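Local coordinates for transcription regulator (PDB 3CRJ), which probably binds regulatory DNA as a dimeric repressor of the TetR family, with an N-terminal helix-turn-helix domain joined to an all-helical C-terminal domain, at residues I19-Y24 / L66-E71; A33-Q38 / D60-F65; V74-D79 / L93-V98; L106-L111 / R173-D178; V141-I146 / V154-V159. All coordinates share one frame; numbering follows the deposited sequence.

Five packing contacts tie this all-helical subunit together. Contacts 1, 2 and 3 share helix 58-78: the first two pack it against the DNA-binding head, the third against helix 85-97 of the larger domain. Contacts 4 and 5 share helix 156-176, meeting it near its end and at its start. Contact 2 is buried and purely aliphatic; the other four are partly buried. Contact 1 rests on the face of a tyrosine ring, contact 3 on the hydrocarbon part of a glutamate, and contact 5 combines aliphatic packing with a capped helix start. Contact 4, aliphatic like contact 2, lies directly beside the second subunit, which contact 5 touches through His158.

Contact 1 (I19-Y24 / L66-E71); sequences IMQATY and LDYLLE
Met20 packs its CB over the face of the Tyr68 ring, and this pair accounts for most of the contact between 19-24 and 66-71. The interaction is chiefly CH-pi: Met20 CB stands 3.6 Å from the centroid of the Tyr68 ring, 11° from the ring normal, and Met20 CG continues along the same face, 3.7 Å from Tyr68 CD1. The ring is carried across to helix 12-30 by a first torsion that sets Tyr68 CG opposite the backbone N (chi1 168°).

A Met-aromatic contact adds to this. The residue is selenomethionine, and its chain, bent at chi2 and chi3, folds back toward the base of the tyrosine, leaving Met20 SE 5.2 Å from the ring centroid in an oblique position and 4.0 Å from Tyr68 CB. The two side chains slide by each other, heading in opposite directions.

At the far end of the ring the touch is lighter, with Gln21 CG 4.0 Å from Tyr68 OH; that hydroxyl also has a weak hydrogen bond to Arg72.

The contact joins the first helix of the DNA-binding head to helix 58-78. Thr23 continues the seam on Leu61, Leu62 and Phe65, Ile19 and Ala22 pack on helix 37-44, and Leu66 and Leu69 lean on helix 104-115.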
# COMPACT_ATOMS: atom_id res chain seq x y z
N ILE A 19 -2.71 -26.11 11.44
CA ILE A 19 -3.12 -25.71 10.09
C ILE A 19 -2.78 -24.25 9.77
O ILE A 19 -2.32 -23.96 8.67
CB ILE A 19 -4.60 -26.03 9.76
CG1 ILE A 19 -4.80 -27.55 9.58
CG2 ILE A 19 -5.03 -25.32 8.48
CD1 ILE A 19 -6.25 -28.01 9.36
N MSE A 20 -2.99 -23.33 10.72
CA MSE A 20 -2.58 -21.95 10.51
C MSE A 20 -1.08 -21.88 10.23
O MSE A 20 -0.65 -21.23 9.30
CB MSE A 20 -2.95 -21.07 11.69
CG MSE A 20 -4.47 -20.80 11.85
SE MSE A 20 -5.45 -20.14 10.25
CE MSE A 20 -5.73 -21.80 9.26
N GLN A 21 -0.29 -22.59 11.03
CA GLN A 21 1.16 -22.65 10.80
C GLN A 21 1.54 -23.17 9.42
O GLN A 21 2.35 -22.56 8.73
CB GLN A 21 1.83 -23.43 11.92
CG GLN A 21 1.94 -22.63 13.19
CD GLN A 21 1.95 -23.50 14.42
OE1 GLN A 21 1.09 -23.36 15.28
NE2 GLN A 21 2.92 -24.40 14.51
N ALA A 22 0.94 -24.27 9.00
CA ALA A 22 1.15 -24.79 7.65
C ALA A 22 0.87 -23.68 6.65
O ALA A 22 1.66 -23.46 5.73
CB ALA A 22 0.25 -25.97 7.38
N THR A 23 -0.26 -22.99 6.84
CA THR A 23 -0.68 -21.89 5.97
C THR A 23 0.42 -20.84 5.86
O THR A 23 0.91 -20.57 4.76
CB THR A 23 -1.96 -21.27 6.47
OG1 THR A 23 -2.84 -22.32 6.84
CG2 THR A 23 -2.62 -20.45 5.37
N TYR A 24 0.82 -20.29 7.00
CA TYR A 24 1.95 -19.40 7.02
C TYR A 24 3.07 -19.95 6.14
O TYR A 24 3.51 -19.25 5.23
CB TYR A 24 2.45 -19.19 8.44
CG TYR A 24 3.73 -18.41 8.49
CD1 TYR A 24 3.73 -17.04 8.74
CD2 TYR A 24 4.96 -19.04 8.31
CE1 TYR A 24 4.93 -16.31 8.80
CE2 TYR A 24 6.17 -18.33 8.36
CZ TYR A 24 6.14 -16.97 8.60
OH TYR A 24 7.33 -16.27 8.65
N LEU A 66 -6.02 -14.58 8.25
CA LEU A 66 -5.97 -13.19 8.65
C LEU A 66 -6.33 -13.03 10.14
O LEU A 66 -5.56 -12.43 10.91
CB LEU A 66 -6.83 -12.32 7.73
CG LEU A 66 -6.20 -12.18 6.32
CD1 LEU A 66 -7.14 -11.47 5.35
CD2 LEU A 66 -4.88 -11.48 6.37
N ASP A 67 -7.45 -13.63 10.56
CA ASP A 67 -7.89 -13.57 11.97
C ASP A 67 -6.78 -14.03 12.89
O ASP A 67 -6.57 -13.45 13.97
CB ASP A 67 -9.13 -14.43 12.20
CG ASP A 67 -10.33 -13.94 11.42
OD1 ASP A 67 -11.23 -14.76 11.18
OD2 ASP A 67 -10.37 -12.72 11.06
N TYR A 68 -6.08 -15.07 12.44
CA TYR A 68 -4.93 -15.61 13.14
C TYR A 68 -3.81 -14.58 13.27
O TYR A 68 -3.30 -14.39 14.36
CB TYR A 68 -4.47 -16.89 12.45
CG TYR A 68 -3.13 -17.41 12.86
CD1 TYR A 68 -2.99 -18.23 13.98
CD2 TYR A 68 -2.00 -17.14 12.09
CE1 TYR A 68 -1.73 -18.74 14.34
CE2 TYR A 68 -0.74 -17.63 12.43
CZ TYR A 68 -0.61 -18.43 13.56
OH TYR A 68 0.64 -18.93 13.90
N LEU A 69 -3.45 -13.90 12.19
CA LEU A 69 -2.37 -12.92 12.28
C LEU A 69 -2.76 -11.76 13.20
O LEU A 69 -1.91 -11.22 13.90
CB LEU A 69 -1.96 -12.39 10.91
CG LEU A 69 -1.44 -13.38 9.86
CD1 LEU A 69 -1.01 -12.67 8.57
CD2 LEU A 69 -0.29 -14.23 10.39
N LEU A 70 -4.03 -11.38 13.21
CA LEU A 70 -4.47 -10.32 14.08
C LEU A 70 -4.32 -10.72 15.56
O LEU A 70 -3.91 -9.91 16.37
CB LEU A 70 -5.91 -9.87 13.76
CG LEU A 70 -6.48 -8.67 14.54
CD1 LEU A 70 -5.60 -7.46 14.30
CD2 LEU A 70 -7.95 -8.38 14.19
N GLU A 71 -4.64 -11.97 15.88
CA GLU A 71 -4.55 -12.46 17.27
C GLU A 71 -3.11 -12.47 17.75
O GLU A 71 -2.80 -12.07 18.88
CB GLU A 71 -5.13 -13.87 17.42
CG GLU A 71 -6.62 -14.02 17.26
CD GLU A 71 -7.06 -15.48 17.36
OE1 GLU A 71 -7.37 -16.09 16.30
OE2 GLU A 71 -7.09 -16.04 18.49

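Contact 2 (A33-Q38 / D60-F65)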
# COMPACT_ATOMS: atom_id res chain seq x y z
N ALA A 33 -1.33 -16.28 -5.05
CA ALA A 33 -1.91 -16.84 -6.28
C ALA A 33 -1.77 -18.37 -6.42
O ALA A 33 -2.66 -19.06 -6.92
CB ALA A 33 -1.33 -16.14 -7.49
N ASP A 34 -0.65 -18.91 -5.97
CA ASP A 34 -0.35 -20.29 -6.25
C ASP A 34 -0.58 -21.13 -5.03
O ASP A 34 -0.18 -22.29 -4.99
CB ASP A 34 1.09 -20.42 -6.72
CG ASP A 34 1.26 -20.06 -8.17
OD1 ASP A 34 0.32 -20.32 -8.95
OD2 ASP A 34 2.31 -19.51 -8.55
N LEU A 35 -1.22 -20.56 -4.01
CA LEU A 35 -1.56 -21.33 -2.83
C LEU A 35 -2.69 -22.23 -3.20
O LEU A 35 -3.58 -21.85 -3.97
CB LEU A 35 -2.04 -20.42 -1.72
CG LEU A 35 -1.57 -20.66 -0.29
CD1 LEU A 35 -2.78 -20.56 0.57
CD2 LEU A 35 -0.90 -22.00 -0.08
N THR A 36 -2.65 -23.44 -2.67
CA THR A 36 -3.74 -24.40 -2.82
C THR A 36 -3.88 -25.15 -1.50
O THR A 36 -2.89 -25.50 -0.87
CB THR A 36 -3.47 -25.43 -3.96
OG1 THR A 36 -2.39 -26.31 -3.59
CG2 THR A 36 -3.14 -24.75 -5.26
N ILE A 37 -5.12 -25.40 -1.08
CA ILE A 37 -5.37 -26.37 -0.02
C ILE A 37 -4.32 -27.51 -0.09
O ILE A 37 -3.67 -27.84 0.91
CB ILE A 37 -6.79 -26.95 -0.14
CG1 ILE A 37 -7.85 -25.83 -0.19
CG2 ILE A 37 -7.07 -27.98 0.95
CD1 ILE A 37 -8.18 -25.20 1.15
N GLN A 38 -4.13 -28.06 -1.28
CA GLN A 38 -3.20 -29.14 -1.43
C GLN A 38 -1.84 -28.79 -0.84
O GLN A 38 -1.25 -29.58 -0.09
CB GLN A 38 -3.05 -29.54 -2.88
CG GLN A 38 -2.13 -30.74 -3.04
CD GLN A 38 -2.32 -31.79 -1.92
OE1 GLN A 38 -1.43 -31.97 -1.07
NE2 GLN A 38 -3.49 -32.47 -1.91
N ASP A 60 -11.98 -19.35 2.61
CA ASP A 60 -12.39 -19.49 4.00
C ASP A 60 -11.15 -19.59 4.87
O ASP A 60 -11.05 -18.96 5.92
CB ASP A 60 -13.21 -20.77 4.19
CG ASP A 60 -14.57 -20.70 3.53
OD1 ASP A 60 -14.69 -20.00 2.50
OD2 ASP A 60 -15.50 -21.38 4.03
N LEU A 61 -10.19 -20.38 4.39
CA LEU A 61 -9.00 -20.70 5.13
C LEU A 61 -8.16 -19.45 5.37
O LEU A 61 -7.65 -19.25 6.46
CB LEU A 61 -8.20 -21.77 4.38
CG LEU A 61 -7.07 -22.42 5.18
CD1 LEU A 61 -6.88 -23.82 4.69
CD2 LEU A 61 -5.78 -21.62 5.06
N LEU A 62 -8.06 -18.61 4.36
CA LEU A 62 -7.27 -17.39 4.48
C LEU A 62 -7.98 -16.28 5.25
O LEU A 62 -7.33 -15.39 5.81
CB LEU A 62 -6.83 -16.92 3.10
CG LEU A 62 -5.82 -17.80 2.36
CD1 LEU A 62 -5.60 -17.27 0.96
CD2 LEU A 62 -4.48 -17.89 3.12
N ALA A 63 -9.30 -16.32 5.30
CA ALA A 63 -9.98 -15.37 6.17
C ALA A 63 -9.57 -15.70 7.59
O ALA A 63 -9.16 -14.82 8.35
CB ALA A 63 -11.48 -15.43 6.00
N ALA A 64 -9.66 -16.99 7.93
CA ALA A 64 -9.18 -17.51 9.22
C ALA A 64 -7.71 -17.11 9.48
O ALA A 64 -7.38 -16.66 10.58
CB ALA A 64 -9.36 -19.00 9.30
N PHE A 65 -6.85 -17.25 8.46
CA PHE A 65 -5.43 -16.93 8.58
C PHE A 65 -5.22 -15.44 8.86
O PHE A 65 -4.32 -15.08 9.63
CB PHE A 65 -4.64 -17.37 7.35
CG PHE A 65 -3.15 -17.15 7.48
CD1 PHE A 65 -2.37 -17.99 8.28
CD2 PHE A 65 -2.52 -16.09 6.83
CE1 PHE A 65 -0.99 -17.78 8.41
CE2 PHE A 65 -1.13 -15.87 6.96
CZ PHE A 65 -0.37 -16.72 7.76
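Two pairs of methyl groups make up the first shell between 33-38 and 60-65: Leu35 with Leu62, and Ile37 with Leu61. Leu35 and Leu62 point straight at one another and meet tip to tip, Leu35 CD1 lying 4.1 Å from Leu62 CD2. Ile37 and Leu61 approach differently. Their chains are inclined to each other, and the contact is between the terminal Ile37 CD1 and one branch of the leucine, Leu61 CD1, at 4.0 Å. Successive positions on a helix already diverge, and the differing chi1 values of Leu61 and Leu62 (-168° and -68°) direct each leucine to its own partner.

The second shell lies in the backbones. Helix 58-78 presents its leucines from regular turns, with Phe65 N bonded to Leu61 O at 2.9 Å. On the other side the chain is still extended at Leu35; Thr36 is an N-cap, its OG1 accepting from Arg39 N, and Ile37 follows it. Helix 37-44 is the first helix of the predicted helix-turn-helix.

Farther out, Ile37 also packs on Thr48, Val51 and His52 of helix 48-52, the second helix of that motif. Leu35 reaches Ala26 of helix 12-30, and Leu35 and Leu61 both touch Ile40 of helix 37-44, which closes the hydrophobic core of the three-helix DNA-binding head against helix 58-78.

Contact 3 (V74-D79 / L93-V98)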
# COMPACT_ATOMS: atom_id res chain seq x y z
N VAL A 74 -2.34 -8.91 18.38
CA VAL A 74 -3.03 -8.55 19.61
C VAL A 74 -2.29 -9.08 20.85
O VAL A 74 -2.08 -8.33 21.82
CB VAL A 74 -4.52 -9.01 19.57
CG1 VAL A 74 -5.14 -9.14 20.98
CG2 VAL A 74 -5.35 -8.07 18.70
N ASP A 75 -1.87 -10.34 20.80
CA ASP A 75 -1.07 -10.96 21.86
C ASP A 75 0.14 -10.14 22.22
O ASP A 75 0.34 -9.80 23.40
CB ASP A 75 -0.61 -12.35 21.43
CG ASP A 75 -1.60 -13.44 21.78
OD1 ASP A 75 -2.65 -13.13 22.40
OD2 ASP A 75 -1.32 -14.61 21.42
N SER A 76 0.95 -9.82 21.22
CA SER A 76 2.24 -9.14 21.44
C SER A 76 2.06 -7.76 22.05
O SER A 76 2.89 -7.34 22.86
CB SER A 76 3.03 -9.05 20.14
OG SER A 76 2.32 -8.25 19.20
N ILE A 77 0.98 -7.07 21.67
CA ILE A 77 0.59 -5.79 22.29
C ILE A 77 0.16 -5.93 23.76
O ILE A 77 0.54 -5.11 24.59
CB ILE A 77 -0.51 -5.07 21.48
CG1 ILE A 77 -0.05 -4.81 20.03
CG2 ILE A 77 -0.93 -3.76 22.17
CD1 ILE A 77 1.24 -3.95 19.87
N HIS A 78 -0.61 -6.97 24.08
CA HIS A 78 -0.94 -7.26 25.48
C HIS A 78 0.34 -7.44 26.29
O HIS A 78 0.31 -7.35 27.50
CB HIS A 78 -1.82 -8.51 25.63
CG HIS A 78 -3.21 -8.36 25.10
ND1 HIS A 78 -3.79 -7.14 24.84
CD2 HIS A 78 -4.16 -9.30 24.82
CE1 HIS A 78 -5.03 -7.32 24.40
NE2 HIS A 78 -5.27 -8.62 24.38
N ASP A 79 1.45 -7.70 25.60
CA ASP A 79 2.75 -7.84 26.26
C ASP A 79 3.25 -6.50 26.74
O ASP A 79 3.93 -6.43 27.76
CB ASP A 79 3.80 -8.43 25.32
CG ASP A 79 3.86 -9.94 25.38
OD1 ASP A 79 3.18 -10.56 26.24
OD2 ASP A 79 4.60 -10.52 24.55
N LEU A 93 4.60 1.90 17.73
CA LEU A 93 5.21 2.16 16.45
C LEU A 93 6.30 1.16 16.14
O LEU A 93 6.39 0.71 15.00
CB LEU A 93 5.75 3.58 16.36
CG LEU A 93 4.60 4.57 16.36
CD1 LEU A 93 5.15 6.00 16.54
CD2 LEU A 93 3.72 4.38 15.09
N ASP A 94 7.13 0.83 17.13
CA ASP A 94 8.15 -0.20 16.93
C ASP A 94 7.49 -1.49 16.53
O ASP A 94 7.88 -2.10 15.54
CB ASP A 94 8.96 -0.42 18.18
CG ASP A 94 9.85 0.74 18.49
OD1 ASP A 94 9.89 1.71 17.70
OD2 ASP A 94 10.49 0.67 19.56
N GLU A 95 6.45 -1.87 17.25
CA GLU A 95 5.73 -3.09 16.96
C GLU A 95 5.22 -3.14 15.52
O GLU A 95 5.30 -4.18 14.86
CB GLU A 95 4.59 -3.26 17.94
CG GLU A 95 4.36 -4.68 18.30
CD GLU A 95 5.57 -5.32 18.97
OE1 GLU A 95 5.94 -6.45 18.57
OE2 GLU A 95 6.16 -4.69 19.89
N LEU A 96 4.73 -2.03 15.01
CA LEU A 96 4.13 -2.00 13.69
C LEU A 96 5.17 -1.80 12.59
O LEU A 96 4.94 -2.18 11.44
CB LEU A 96 3.09 -0.87 13.61
CG LEU A 96 1.81 -0.97 14.42
CD1 LEU A 96 1.40 0.39 14.97
CD2 LEU A 96 0.74 -1.56 13.55
N LEU A 97 6.32 -1.23 12.93
CA LEU A 97 7.30 -0.81 11.91
C LEU A 97 8.68 -1.44 12.01
O LEU A 97 9.34 -1.57 11.00
CB LEU A 97 7.42 0.71 11.83
CG LEU A 97 6.70 1.50 10.73
CD1 LEU A 97 5.65 0.70 10.01
CD2 LEU A 97 6.11 2.78 11.30
N VAL A 98 9.14 -1.83 13.19
CA VAL A 98 10.44 -2.50 13.27
C VAL A 98 10.36 -4.03 13.26
O VAL A 98 11.11 -4.68 12.54
CB VAL A 98 11.32 -1.96 14.42
CG1 VAL A 98 11.09 -0.47 14.56
CG2 VAL A 98 11.03 -2.68 15.72
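Just before Glu95, whose chain receives the tip of Ile77 from the other helix, the carbonyl oxygen Asp94 O is gripped by two backbone donors, Leu97 N at 3.2 Å and Val98 N at 2.7 Å. Both bonds lie toward the C-terminal end of helix 85-97, and they hold the stretch that carries the glutamate.

Across the contact the interaction is aliphatic. Ile77 CD1 rests 3.6 Å from Glu95 CG and 3.9 Å from Glu95 CB, so the end of the isoleucine packs along the hydrocarbon part of the acid while the two chains run past one another in opposite senses. The CB of Ile77 leaves its helix alongside rather than at helix 85-97, and it is the longer branch that brings the terminal methyl across. The glutamate chain bends at its second torsion (chi2 61°), which turns the carboxylate away from the methyl.

The polar ends have partners of their own. Glu95 OE2 forms a salt bridge with Lys99, four residues on, and Ser76 OG is hydrogen-bonded to Phe73 O in its own helix. Glu95 OE1 and Ser76 OG lie 4.1 Å apart, a proximity without a bond.

The contact thus brings helix 58-78 and helix 85-97 together near their C-terminal ends. Ile77 and Leu96 both pack on Met137, so helix 121-148 contacts both helices here.

Contact 4 (L106-L111 / R173-D178); sequences LSVALL and RAVMLD
With its first torsion modelled at 26°, Val175 holds both methyl groups toward helix 104-115, where Leu111, modelled at chi1 -145°, stretches out to meet them; neither angle is near a staggered value. The valine is the centre of the contact: its CG2 lies 3.7 Å from Leu111 CD1, and its CG1 lies 3.9 Å from Leu111 CG. The two chains cross at a slant, the leucine passing beside the fork of the valine and touching both branches.

Val108, one turn earlier, closes the other side. Its CG2 is 4.2 Å from Val175 CG2, and the same valine methyl comes 4.1 Å from Val108 CA, so Val175 packs against the helix backbone as well as its side chains. Val175 CG1 also lies 4.2 Å from Ser107 O, a further contact with the main chain.

Just past the valine, helix 156-176 ends in a Schellman motif: Asp178, with positive phi, is the C-prime residue, and Asp178 N bonds to Val175 O at 2.9 Å.

The contact sets this helix end against helix 104-115, whose Leu106 and Ala109 pack on Leu27 of helix 12-30. It also borders the dimer interface, where Leu111 meets Leu111 of the second subunit and Arg173 forms salt bridges with Asp131 and Asp168 of that subunit.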
# COMPACT_ATOMS: atom_id res chain seq x y z
N LEU A 106 6.06 -13.31 3.77
CA LEU A 106 4.66 -13.10 4.08
C LEU A 106 4.13 -11.77 3.49
O LEU A 106 2.99 -11.67 3.06
CB LEU A 106 4.43 -13.15 5.57
CG LEU A 106 3.01 -13.62 5.83
CD1 LEU A 106 2.78 -14.94 5.11
CD2 LEU A 106 2.76 -13.77 7.30
N SER A 107 4.98 -10.77 3.45
CA SER A 107 4.57 -9.46 2.98
C SER A 107 4.05 -9.38 1.53
O SER A 107 3.03 -8.73 1.29
CB SER A 107 5.64 -8.43 3.27
OG SER A 107 5.62 -8.19 4.67
N VAL A 108 4.72 -10.07 0.60
CA VAL A 108 4.25 -10.20 -0.79
C VAL A 108 2.83 -10.78 -0.80
O VAL A 108 1.92 -10.20 -1.40
CB VAL A 108 5.18 -11.13 -1.61
CG1 VAL A 108 4.55 -11.54 -2.94
CG2 VAL A 108 6.57 -10.50 -1.79
N ALA A 109 2.64 -11.90 -0.11
CA ALA A 109 1.32 -12.55 -0.02
C ALA A 109 0.23 -11.61 0.48
O ALA A 109 -0.85 -11.58 -0.11
CB ALA A 109 1.39 -13.77 0.86
N LEU A 110 0.52 -10.85 1.53
CA LEU A 110 -0.46 -9.93 2.12
C LEU A 110 -0.86 -8.74 1.22
O LEU A 110 -2.01 -8.30 1.27
CB LEU A 110 0.00 -9.45 3.50
CG LEU A 110 0.16 -10.46 4.67
CD1 LEU A 110 0.84 -9.73 5.81
CD2 LEU A 110 -1.14 -10.99 5.14
N LEU A 111 0.06 -8.24 0.41
CA LEU A 111 -0.27 -7.19 -0.55
C LEU A 111 -1.15 -7.75 -1.66
O LEU A 111 -2.08 -7.10 -2.12
CB LEU A 111 1.00 -6.60 -1.17
CG LEU A 111 1.16 -5.12 -1.57
CD1 LEU A 111 2.01 -5.01 -2.85
CD2 LEU A 111 -0.12 -4.30 -1.71
N ARG A 173 5.55 -0.05 -0.02
CA ARG A 173 6.80 0.29 -0.67
C ARG A 173 7.86 -0.75 -0.34
O ARG A 173 8.78 -0.99 -1.12
CB ARG A 173 7.28 1.69 -0.27
CG ARG A 173 6.34 2.82 -0.62
CD ARG A 173 6.89 4.18 -0.14
NE ARG A 173 8.23 4.42 -0.66
CZ ARG A 173 8.49 4.88 -1.88
NH1 ARG A 173 7.50 5.18 -2.71
NH2 ARG A 173 9.75 5.04 -2.27
N ALA A 174 7.73 -1.38 0.83
CA ALA A 174 8.69 -2.41 1.21
C ALA A 174 8.54 -3.59 0.27
O ALA A 174 9.54 -4.13 -0.16
CB ALA A 174 8.55 -2.84 2.66
N VAL A 175 7.32 -3.99 -0.05
CA VAL A 175 7.16 -5.07 -1.01
C VAL A 175 7.37 -4.58 -2.43
O VAL A 175 8.18 -5.17 -3.17
CB VAL A 175 5.86 -5.96 -0.82
CG1 VAL A 175 4.81 -5.24 -0.18
CG2 VAL A 175 5.35 -6.51 -2.13
N MSE A 176 6.71 -3.48 -2.80
CA MSE A 176 6.80 -2.94 -4.18
C MSE A 176 8.27 -2.65 -4.57
O MSE A 176 8.63 -2.76 -5.73
CB MSE A 176 5.94 -1.69 -4.35
CG MSE A 176 5.61 -1.26 -5.80
SE MSE A 176 5.58 0.76 -6.05
CE MSE A 176 5.08 1.36 -4.26
N LEU A 177 9.11 -2.31 -3.60
CA LEU A 177 10.50 -2.03 -3.91
C LEU A 177 11.46 -3.09 -3.41
O LEU A 177 12.67 -2.91 -3.48
CB LEU A 177 10.89 -0.63 -3.39
CG LEU A 177 10.16 0.53 -4.10
CD1 LEU A 177 10.35 1.87 -3.42
CD2 LEU A 177 10.59 0.61 -5.55
N ASP A 178 10.93 -4.20 -2.92
CA ASP A 178 11.73 -5.29 -2.34
C ASP A 178 12.84 -4.76 -1.42
O ASP A 178 14.01 -5.13 -1.54
CB ASP A 178 12.31 -6.18 -3.44
CG ASP A 178 12.87 -7.50 -2.90
OD1 ASP A 178 12.48 -7.94 -1.79
OD2 ASP A 178 13.72 -8.08 -3.59

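Contact 5 (V141-I146 / V154-V159)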
# COMPACT_ATOMS: atom_id res chain seq x y z
N VAL A 141 -3.50 5.81 23.02
CA VAL A 141 -2.33 6.27 23.75
C VAL A 141 -2.17 7.77 23.53
O VAL A 141 -1.81 8.51 24.46
CB VAL A 141 -1.06 5.45 23.47
CG1 VAL A 141 -0.73 5.43 21.99
CG2 VAL A 141 0.11 6.00 24.28
N ILE A 142 -2.53 8.22 22.33
CA ILE A 142 -2.56 9.65 22.03
C ILE A 142 -3.53 10.38 22.93
O ILE A 142 -3.27 11.50 23.41
CB ILE A 142 -2.89 9.93 20.54
CG1 ILE A 142 -1.72 9.47 19.65
CG2 ILE A 142 -3.20 11.43 20.35
CD1 ILE A 142 -1.99 9.57 18.15
N ASN A 143 -4.67 9.75 23.19
CA ASN A 143 -5.63 10.40 24.07
C ASN A 143 -5.10 10.46 25.48
O ASN A 143 -5.23 11.48 26.14
CB ASN A 143 -7.01 9.74 23.99
CG ASN A 143 -7.88 10.34 22.88
OD1 ASN A 143 -7.78 11.53 22.58
ND2 ASN A 143 -8.73 9.51 22.27
N HIS A 144 -4.50 9.37 25.94
CA HIS A 144 -3.94 9.30 27.30
C HIS A 144 -2.92 10.41 27.60
O HIS A 144 -2.99 11.06 28.66
CB HIS A 144 -3.32 7.92 27.53
CG HIS A 144 -2.76 7.73 28.90
ND1 HIS A 144 -3.52 7.89 30.05
CD2 HIS A 144 -1.54 7.34 29.32
CE1 HIS A 144 -2.78 7.63 31.11
NE2 HIS A 144 -1.57 7.29 30.69
N GLY A 145 -2.00 10.61 26.66
CA GLY A 145 -0.98 11.63 26.77
C GLY A 145 -1.55 13.03 26.74
O GLY A 145 -1.08 13.90 27.47
N ILE A 146 -2.56 13.25 25.90
CA ILE A 146 -3.28 14.52 25.93
C ILE A 146 -3.87 14.73 27.30
O ILE A 146 -3.75 15.82 27.87
CB ILE A 146 -4.41 14.61 24.87
CG1 ILE A 146 -3.86 14.47 23.43
CG2 ILE A 146 -5.27 15.90 25.07
CD1 ILE A 146 -4.92 14.54 22.35
N VAL A 154 -4.72 17.94 20.34
CA VAL A 154 -4.86 18.00 18.88
C VAL A 154 -5.93 17.01 18.43
O VAL A 154 -6.43 16.23 19.25
CB VAL A 154 -3.49 17.68 18.21
CG1 VAL A 154 -3.24 16.21 18.23
CG2 VAL A 154 -3.42 18.27 16.77
N ASP A 155 -6.29 17.05 17.15
CA ASP A 155 -7.33 16.18 16.59
C ASP A 155 -6.81 14.76 16.53
O ASP A 155 -6.13 14.38 15.59
CB ASP A 155 -7.76 16.69 15.21
CG ASP A 155 -8.73 15.75 14.49
OD1 ASP A 155 -8.97 14.61 14.94
OD2 ASP A 155 -9.22 16.15 13.42
N ALA A 156 -7.13 13.99 17.56
CA ALA A 156 -6.61 12.64 17.76
C ALA A 156 -6.97 11.75 16.60
O ALA A 156 -6.12 11.00 16.14
CB ALA A 156 -7.11 12.03 19.05
N GLU A 157 -8.21 11.82 16.11
CA GLU A 157 -8.58 10.96 15.00
C GLU A 157 -7.68 11.18 13.80
O GLU A 157 -7.29 10.23 13.14
CB GLU A 157 -10.06 11.08 14.62
CG GLU A 157 -10.94 9.91 15.12
CD GLU A 157 -10.56 8.51 14.55
OE1 GLU A 157 -10.04 8.40 13.40
OE2 GLU A 157 -10.80 7.49 15.25
N HIS A 158 -7.33 12.43 13.54
CA HIS A 158 -6.55 12.78 12.38
C HIS A 158 -5.07 12.51 12.54
O HIS A 158 -4.40 12.10 11.60
CB HIS A 158 -6.73 14.22 11.96
CG HIS A 158 -5.80 14.58 10.86
ND1 HIS A 158 -6.08 14.27 9.55
CD2 HIS A 158 -4.56 15.13 10.88
CE1 HIS A 158 -5.05 14.64 8.80
NE2 HIS A 158 -4.12 15.16 9.58
N VAL A 159 -4.53 12.78 13.71
CA VAL A 159 -3.18 12.31 13.96
C VAL A 159 -3.07 10.80 13.77
O VAL A 159 -2.15 10.33 13.10
CB VAL A 159 -2.59 12.82 15.31
CG1 VAL A 159 -1.21 12.29 15.52
CG2 VAL A 159 -2.55 14.31 15.31
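Ile142 and Val159 meet at an angle, the tip of the isoleucine touching one branch of the valine, with Ile142 CD1 3.9 Å from Val159 CG1. The two branches of Ile142 divide the work. CG1, turned to the side of the backbone N (chi1 -69°), sends CD1 to the valine, while the shorter CG2 lies 4.2 Å from Ala156 CB.

Ala156, whose CB points at helix 121-148, is small enough for the backbones to come close, the CA atoms of Ile142 and Ala156 being 6.6 Å apart. The same methyl is also touched by Asn143, with Asn143 OD1 3.6 Å from Ala156 CB. One turn further on, the extended Ile146 meets main chain rather than a side chain: Ile146 CD1 is 3.8 Å from Val154 O.

Val154 precedes the N-cap residue Asp155, whose OD1 accepts from His158 N at 3.1 Å. The donor lies well above the carboxylate plane, in an N-capping bond at the start of the helix from which Ala156 and Val159 project.

The contact closes an antiparallel helical hairpin between the last turns of helix 121-148 and the first of helix 156-176. Val154 and Val159 also pack on helix 181-198, and His158 is hydrogen-bonded to Glu192 of the second subunit.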